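Local structure of glutathione S-transferase family protein (Pseudomonas putida, 3LXZ) at residues 87-90 and 91-94; 107-110 and 111-115; 156-159 and 160-164. The protein probably catalyses the conjugation of reduced glutathione to a wide range of hydrophobic electrophiles, as a member of the glutathione S-transferase superfamily. All coordinates share one frame; numbering follows the deposited sequence.

Contact 1 of 3, residues 87-90 and 91-94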
loop_
_atom_site.group_PDB
_atom_site.type_symbol
_atom_site.label_atom_id
_atom_site.label_comp_id
_atom_site.label_asym_id
_atom_site.label_seq_id
_atom_site.Cartn_x
_atom_site.Cartn_y
_atom_site.Cartn_z
ATOM N N GLN A 87 -9.371 -11.567 8.926
ATOM C CA GLN A 87 -9.044 -10.125 8.866
ATOM C C GLN A 87 -7.839 -9.826 7.971
ATOM O O GLN A 87 -7.873 -8.891 7.168
ATOM C CB GLN A 87 -8.856 -9.532 10.253
ATOM C CG GLN A 87 -10.073 -9.745 11.166
ATOM C CD GLN A 87 -9.975 -8.934 12.436
ATOM O OE1 GLN A 87 -8.920 -8.376 12.752
ATOM N NE2 GLN A 87 -11.080 -8.840 13.164
ATOM N N ALA A 88 -6.775 -10.624 8.110
ATOM C CA ALA A 88 -5.595 -10.426 7.277
ATOM C C ALA A 88 -5.909 -10.707 5.818
ATOM O O ALA A 88 -5.413 -9.992 4.940
ATOM C CB ALA A 88 -4.408 -11.293 7.779
ATOM N N LYS A 89 -6.789 -11.675 5.545
ATOM C CA LYS A 89 -7.196 -11.956 4.164
ATOM C C LYS A 89 -7.974 -10.789 3.553
ATOM O O LYS A 89 -7.745 -10.449 2.394
ATOM C CB LYS A 89 -8.010 -13.261 4.061
ATOM C CG LYS A 89 -7.149 -14.513 4.146
ATOM C CD LYS A 89 -6.125 -14.610 2.980
ATOM C CE LYS A 89 -6.792 -14.744 1.645
ATOM N NZ LYS A 89 -5.826 -15.273 0.614
ATOM N N VAL A 90 -8.835 -10.146 4.337
ATOM C CA VAL A 90 -9.508 -8.902 3.869
ATOM C C VAL A 90 -8.458 -7.857 3.538
ATOM O O VAL A 90 -8.498 -7.213 2.467
ATOM C CB VAL A 90 -10.432 -8.325 4.918
ATOM C CG1 VAL A 90 -10.894 -6.891 4.530
ATOM C CG2 VAL A 90 -11.649 -9.235 5.070
ATOM N N ARG A 91 -7.515 -7.673 4.462
ATOM C CA ARG A 91 -6.467 -6.664 4.254
ATOM C C ARG A 91 -5.541 -6.952 3.083
ATOM O O ARG A 91 -5.123 -6.019 2.381
ATOM C CB ARG A 91 -5.692 -6.428 5.535
ATOM C CG ARG A 91 -6.571 -5.719 6.573
ATOM C CD ARG A 91 -5.973 -5.715 7.958
ATOM N NE ARG A 91 -6.765 -4.884 8.844
ATOM C CZ ARG A 91 -7.238 -5.263 10.034
ATOM N NH1 ARG A 91 -6.994 -6.467 10.517
ATOM N NH2 ARG A 91 -7.966 -4.414 10.742
ATOM N N GLU A 92 -5.200 -8.227 2.887
ATOM C CA GLU A 92 -4.470 -8.667 1.668
ATOM C C GLU A 92 -5.229 -8.302 0.376
ATOM O O GLU A 92 -4.679 -7.684 -0.548
ATOM C CB GLU A 92 -4.154 -10.162 1.728
ATOM C CG GLU A 92 -3.331 -10.686 0.561
ATOM C CD GLU A 92 -3.406 -12.205 0.450
ATOM O OE1 GLU A 92 -4.521 -12.780 0.610
ATOM O OE2 GLU A 92 -2.344 -12.835 0.194
ATOM N N LEU A 93 -6.499 -8.683 0.301
ATOM C CA LEU A 93 -7.314 -8.284 -0.838
ATOM C C LEU A 93 -7.454 -6.762 -1.045
ATOM O O LEU A 93 -7.322 -6.256 -2.185
ATOM C CB LEU A 93 -8.708 -8.950 -0.719
ATOM C CG LEU A 93 -8.662 -10.458 -1.033
ATOM C CD1 LEU A 93 -9.903 -11.182 -0.457
ATOM C CD2 LEU A 93 -8.555 -10.756 -2.530
ATOM N N LEU A 94 -7.710 -6.023 0.036
ATOM C CA LEU A 94 -7.762 -4.563 -0.056
ATOM C C LEU A 94 -6.441 -3.995 -0.621
ATOM O O LEU A 94 -6.452 -3.151 -1.530
ATOM C CB LEU A 94 -8.062 -3.928 1.308
ATOM C CG LEU A 94 -8.292 -2.398 1.332
ATOM C CD1 LEU A 94 -9.099 -2.102 2.577
ATOM C CD2 LEU A 94 -6.959 -1.578 1.412
HETATM O O HOH W 1 -8.404 -5.859 13.367
HETATM O O HOH W 2 -2.660 -15.331 -0.053
#

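Contact 2 of 3, residues 107-110 and 111-115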
loop_
_atom_site.group_PDB
_atom_site.type_symbol
_atom_site.label_atom_id
_atom_site.label_comp_id
_atom_site.label_asym_id
_atom_site.label_seq_id
_atom_site.Cartn_x
_atom_site.Cartn_y
_atom_site.Cartn_z
ATOM N N THR A 107 -2.631 6.105 -13.094
ATOM C CA THR A 107 -1.610 6.638 -14.017
ATOM C C THR A 107 -2.246 7.101 -15.319
ATOM O O THR A 107 -1.633 7.882 -16.074
ATOM C CB THR A 107 -0.436 5.660 -14.311
ATOM O OG1 THR A 107 -0.889 4.525 -15.079
ATOM C CG2 THR A 107 0.293 5.226 -13.013
ATOM N N CYS A 108 -3.465 6.622 -15.583
ATOM C CA CYS A 108 -4.152 6.984 -16.795
ATOM C C CYS A 108 -5.357 7.879 -16.586
ATOM O O CYS A 108 -6.084 8.112 -17.544
ATOM C CB CYS A 108 -4.577 5.737 -17.560
ATOM S SG CYS A 108 -3.188 4.773 -18.181
ATOM N N TYR A 109 -5.590 8.375 -15.360
ATOM C CA TYR A 109 -6.766 9.240 -15.124
ATOM C C TYR A 109 -6.660 10.565 -15.887
ATOM O O TYR A 109 -7.682 11.142 -16.279
ATOM C CB TYR A 109 -7.020 9.535 -13.635
ATOM C CG TYR A 109 -7.440 8.353 -12.755
ATOM C CD1 TYR A 109 -7.860 7.133 -13.295
ATOM C CD2 TYR A 109 -7.445 8.492 -11.369
ATOM C CE1 TYR A 109 -8.233 6.066 -12.456
ATOM C CE2 TYR A 109 -7.836 7.447 -10.521
ATOM C CZ TYR A 109 -8.230 6.234 -11.065
ATOM O OH TYR A 109 -8.574 5.207 -10.202
ATOM N N ALA A 110 -5.425 11.026 -16.116
ATOM C CA ALA A 110 -5.216 12.217 -16.933
ATOM C C ALA A 110 -5.947 12.099 -18.266
ATOM O O ALA A 110 -6.620 13.034 -18.678
ATOM C CB ALA A 110 -3.735 12.489 -17.138
ATOM N N GLU A 111 -5.835 10.952 -18.926
ATOM C CA GLU A 111 -6.445 10.747 -20.234
ATOM C C GLU A 111 -7.930 10.408 -20.138
ATOM O O GLU A 111 -8.754 10.976 -20.867
ATOM C CB GLU A 111 -5.711 9.671 -21.020
ATOM C CG GLU A 111 -6.219 9.533 -22.452
ATOM C CD GLU A 111 -5.330 8.674 -23.323
ATOM O OE1 GLU A 111 -5.879 7.975 -24.193
ATOM O OE2 GLU A 111 -4.090 8.689 -23.146
ATOM N N SER A 112 -8.278 9.499 -19.233
ATOM C CA SER A 112 -9.642 8.979 -19.184
ATOM C C SER A 112 -10.646 10.002 -18.658
ATOM O O SER A 112 -11.820 10.002 -19.066
ATOM C CB SER A 112 -9.687 7.715 -18.346
ATOM O OG SER A 112 -9.238 8.002 -17.039
ATOM N N PHE A 113 -10.193 10.867 -17.756
ATOM C CA PHE A 113 -11.092 11.841 -17.167
ATOM C C PHE A 113 -10.826 13.292 -17.519
ATOM O O PHE A 113 -11.768 14.069 -17.589
ATOM C CB PHE A 113 -11.274 11.591 -15.667
ATOM C CG PHE A 113 -11.705 10.167 -15.363
ATOM C CD1 PHE A 113 -12.881 9.642 -15.923
ATOM C CD2 PHE A 113 -10.914 9.330 -14.569
ATOM C CE1 PHE A 113 -13.280 8.307 -15.670
ATOM C CE2 PHE A 113 -11.300 8.001 -14.312
ATOM C CZ PHE A 113 -12.491 7.491 -14.867
ATOM N N PHE A 114 -9.573 13.656 -17.770
ATOM C CA PHE A 114 -9.252 15.050 -18.098
ATOM C C PHE A 114 -8.933 15.269 -19.588
ATOM O O PHE A 114 -8.508 16.356 -19.970
ATOM C CB PHE A 114 -8.113 15.579 -17.217
ATOM C CG PHE A 114 -8.382 15.478 -15.736
ATOM C CD1 PHE A 114 -8.928 16.554 -15.040
ATOM C CD2 PHE A 114 -8.085 14.309 -15.032
ATOM C CE1 PHE A 114 -9.183 16.476 -13.672
ATOM C CE2 PHE A 114 -8.333 14.216 -13.655
ATOM C CZ PHE A 114 -8.884 15.314 -12.972
ATOM N N GLY A 115 -9.148 14.247 -20.411
ATOM C CA GLY A 115 -8.904 14.318 -21.862
ATOM C C GLY A 115 -7.496 14.692 -22.329
ATOM O O GLY A 115 -7.318 15.091 -23.493
#

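Contact 3 of 3, residues 156-159 and 160-164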
loop_
_atom_site.group_PDB
_atom_site.type_symbol
_atom_site.label_atom_id
_atom_site.label_comp_id
_atom_site.label_asym_id
_atom_site.label_seq_id
_atom_site.Cartn_x
_atom_site.Cartn_y
_atom_site.Cartn_z
ATOM N N ASP A 156 -14.414 -4.631 0.118
ATOM C CA ASP A 156 -15.471 -4.281 -0.843
ATOM C C ASP A 156 -15.547 -2.796 -1.128
ATOM O O ASP A 156 -15.992 -2.411 -2.195
ATOM C CB ASP A 156 -16.820 -4.790 -0.345
ATOM C CG ASP A 156 -16.847 -6.281 -0.260
ATOM O OD1 ASP A 156 -16.770 -6.920 -1.356
ATOM O OD2 ASP A 156 -16.904 -6.812 0.865
ATOM N N LEU A 157 -15.176 -1.971 -0.135
ATOM C CA LEU A 157 -15.071 -0.538 -0.321
ATOM C C LEU A 157 -13.963 -0.189 -1.317
ATOM O O LEU A 157 -14.184 0.587 -2.251
ATOM C CB LEU A 157 -14.891 0.192 1.024
ATOM C CG LEU A 157 -15.829 -0.239 2.180
ATOM C CD1 LEU A 157 -15.531 0.544 3.486
ATOM C CD2 LEU A 157 -17.307 -0.132 1.770
HETATM N N MSE A 158 -12.767 -0.757 -1.143
HETATM C CA MSE A 158 -11.699 -0.506 -2.119
HETATM C C MSE A 158 -12.096 -1.057 -3.495
HETATM O O MSE A 158 -11.834 -0.424 -4.522
HETATM C CB MSE A 158 -10.402 -1.160 -1.614
HETATM C CG MSE A 158 -9.196 -1.059 -2.513
HETATM SE SE MSE A 158 -8.446 0.724 -2.668
HETATM C CE MSE A 158 -8.032 1.223 -0.819
ATOM N N PHE A 159 -12.721 -2.225 -3.529
ATOM C CA PHE A 159 -13.230 -2.777 -4.799
ATOM C C PHE A 159 -14.215 -1.836 -5.507
ATOM O O PHE A 159 -14.064 -1.526 -6.662
ATOM C CB PHE A 159 -13.917 -4.113 -4.537
ATOM C CG PHE A 159 -14.647 -4.687 -5.746
ATOM C CD1 PHE A 159 -13.989 -5.565 -6.610
ATOM C CD2 PHE A 159 -15.977 -4.356 -6.003
ATOM C CE1 PHE A 159 -14.636 -6.102 -7.732
ATOM C CE2 PHE A 159 -16.652 -4.912 -7.112
ATOM C CZ PHE A 159 -15.972 -5.754 -7.984
ATOM N N CYS A 160 -15.238 -1.375 -4.804
ATOM C CA CYS A 160 -16.317 -0.758 -5.541
ATOM C C CYS A 160 -15.964 0.649 -6.036
ATOM O O CYS A 160 -16.530 1.111 -7.007
ATOM C CB CYS A 160 -17.628 -0.838 -4.771
ATOM S SG CYS A 160 -17.733 0.377 -3.543
ATOM N N PHE A 161 -14.983 1.308 -5.398
ATOM C CA PHE A 161 -14.535 2.615 -5.850
ATOM C C PHE A 161 -13.188 2.610 -6.572
ATOM O O PHE A 161 -12.704 3.691 -6.956
ATOM C CB PHE A 161 -14.491 3.612 -4.667
ATOM C CG PHE A 161 -15.836 3.912 -4.074
ATOM C CD1 PHE A 161 -16.794 4.633 -4.796
ATOM C CD2 PHE A 161 -16.132 3.545 -2.757
ATOM C CE1 PHE A 161 -18.029 4.938 -4.206
ATOM C CE2 PHE A 161 -17.364 3.860 -2.170
ATOM C CZ PHE A 161 -18.309 4.531 -2.894
ATOM N N SER A 162 -12.599 1.432 -6.795
ATOM C CA SER A 162 -11.438 1.325 -7.696
ATOM C C SER A 162 -11.808 0.684 -9.047
ATOM O O SER A 162 -11.382 1.140 -10.130
ATOM C CB SER A 162 -10.354 0.446 -7.046
ATOM O OG SER A 162 -9.877 1.040 -5.856
ATOM N N VAL A 163 -12.557 -0.396 -8.982
ATOM C CA VAL A 163 -12.808 -1.236 -10.169
ATOM C C VAL A 163 -13.680 -0.498 -11.208
ATOM O O VAL A 163 -13.464 -0.661 -12.420
ATOM C CB VAL A 163 -13.364 -2.635 -9.794
ATOM C CG1 VAL A 163 -13.791 -3.400 -11.026
ATOM C CG2 VAL A 163 -12.266 -3.475 -9.055
ATOM N N ASP A 164 -14.608 0.342 -10.740
ATOM C CA ASP A 164 -15.368 1.251 -11.648
ATOM C C ASP A 164 -14.445 2.180 -12.442
ATOM O O ASP A 164 -14.545 2.276 -13.675
ATOM C CB ASP A 164 -16.424 2.080 -10.885
ATOM C CG ASP A 164 -15.812 3.003 -9.801
ATOM O OD1 ASP A 164 -14.727 2.675 -9.260
ATOM O OD2 ASP A 164 -16.421 4.063 -9.501
#

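Contact 1 of 3, residues 87-90 and 91-94
On the first long helix of the all-helical glutathione S-transferase domain, helix 84-106, K89 and E92 form an i to i+3 salt bridge on the face turned to the second subunit. The side chains run alongside, and K89 NZ meets E92 OE1 at 2.8 Å on that oxygen's syn lone pair, facing OE2. K89 gets there by folding at chi2 and chi3 (-62° and -64°). A water accepts a weak bond from K89 NZ and donates to E92 OE2 at 2.5 Å. N140 bonds to both K89 NZ and E92 OE1, while E92 OE2 also pairs with S61 OG of the second subunit. With an alanine in place of K89, E92 OE1 would probably be left without its charged mate.

One turn apart, Q87 OE1 lies 3.5 Å from R91 NH1, near the guanidinium plane, with the amide turned 80° against it; a water donates to Q87 OE1 and accepts from R91 NH2. Q87 NE2 bonds to P81 O, and Q87 OE1 to Q72 NE2 of the second subunit. A salt bridge thus joins K89 to E92, which probably stays ionised, whereas Q87 and R91 share a water and D68 meets the charge of R91 at NE.

Contact 2 of 3, residues 107-110 and 111-115
Y109 and F113 meet one turn apart on the short helix 109-114, their side chains lying alongside and pointing the same way. F113 brings an edge of its ring, with CE2 reaching Y109 CD1 at 3.7 Å. The two planes are 56° apart and the centroids 5.5 Å apart, an oblique pairing. Both rings swing to the same side because each CG sits anti to its own carbonyl carbon, with chi1 -67° for Y109 and -54° for F113.

S112 fits in beside this pair. Its OG is 3.4 Å from Y109 CA and stands over one face of the F113 ring, offset toward the rim. The same hydroxyl donates to C108 O at 3.2 Å, from above the carbonyl plane, whereas S112 N reaches that oxygen at 3.1 Å within the plane. C108, at the N-cap position, therefore has its carbonyl gripped by backbone and side chain of one residue. At the other end, F114 CD2 lies 3.4 Å from Y109 O, near the plane of the F114 ring, and G115 leaves the helix with positive phi.

Further out, Y109 OH bonds to E102 OE2 of helix 84-106, while the Y109 side chain packs on L165 and C108 and S112 lean on V169, both of helix 154-174. F114 faces F212 and I216 of helix 198-218. The Y109 side chain is about 4 Å from that of the glutathione-binding R106, which puts this helix beside the glutathione site.

Chemically, the short helix is held by unlike means: aromatic carbon against carbon, a serine hydroxyl folded back on the first turn, and the E111 carboxylate, whose OE2 meets V118 N and K123 in a setting that would favour its charged form.

Contact 3 of 3, residues 156-159 and 160-164
Residues 156-164 run as helix with uneven backbone bonds: C160 N to D156 O at 2.9 Å and V163 N to F159 O at 3.0 Å are sound, but F161 N to L157 O is weak, and S162 N makes weak bonds, i to i+4 to M158 O and i to i+3 to F159 O.

At that slackened turn the S162 hydroxyl adds a second bond on M158 O. Its OG, anti to the carbonyl carbon (chi1 -63°), turns back to donate at 2.8 Å to M158 O, tilted 24° from the carbonyl plane. M158 is a selenomethionine, and the bends at its chi2 and chi3 bring SE to 3.5 Å from S162 OG. F159 and V163 cross obliquely one turn apart: V163 CB stands over one face of the phenyl ring, toward its rim, and V163 CG2 touches F159 CD1 at 3.6 Å. C160 tucks its SG between its own N and carbonyl carbon (chi1 80°), which brings the sulfur 3.6 Å from D156 O and over a face of the F161 ring.

Every residue that touches here is buried. D156 turns its carboxylate to the amides of V147 and T153, the latter consistent with the N-capping box (Ser/Thr-X-X-Asp) known at this helix in glutathione transferases. M158 reaches L94, I97 and E98 on helix 84-106, and F159 and C160 pack on L188, L189 and M192 of helix 183-193. L157, M158, F161 and S162 meet A20 and M16, so this central helix of the helical domain packs against helix 12-23 of the thioredoxin-like domain.

Contacts 1 and 3 lie on neighbouring helices and touch, with L94 O 3.6 Å from M158 CG; their centres are about 14 Å apart. Contact 2 is separate: its centre is about 18 Å from that of contact 3, with nearest atoms about 5 Å apart, and about 29 Å from contact 1, on the opposite side of the chain's centre. Glutathione is not bound in this chain, but residues that bind it lie near contacts 2 and 3 and the L94 end of contact 1. Side chain to side chain, M158 of contact 3 is about 4 Å and L94 about 6 Å from the glutathione-binding T63, and Y109 of contact 2 approaches R106, another glutathione-binding residue.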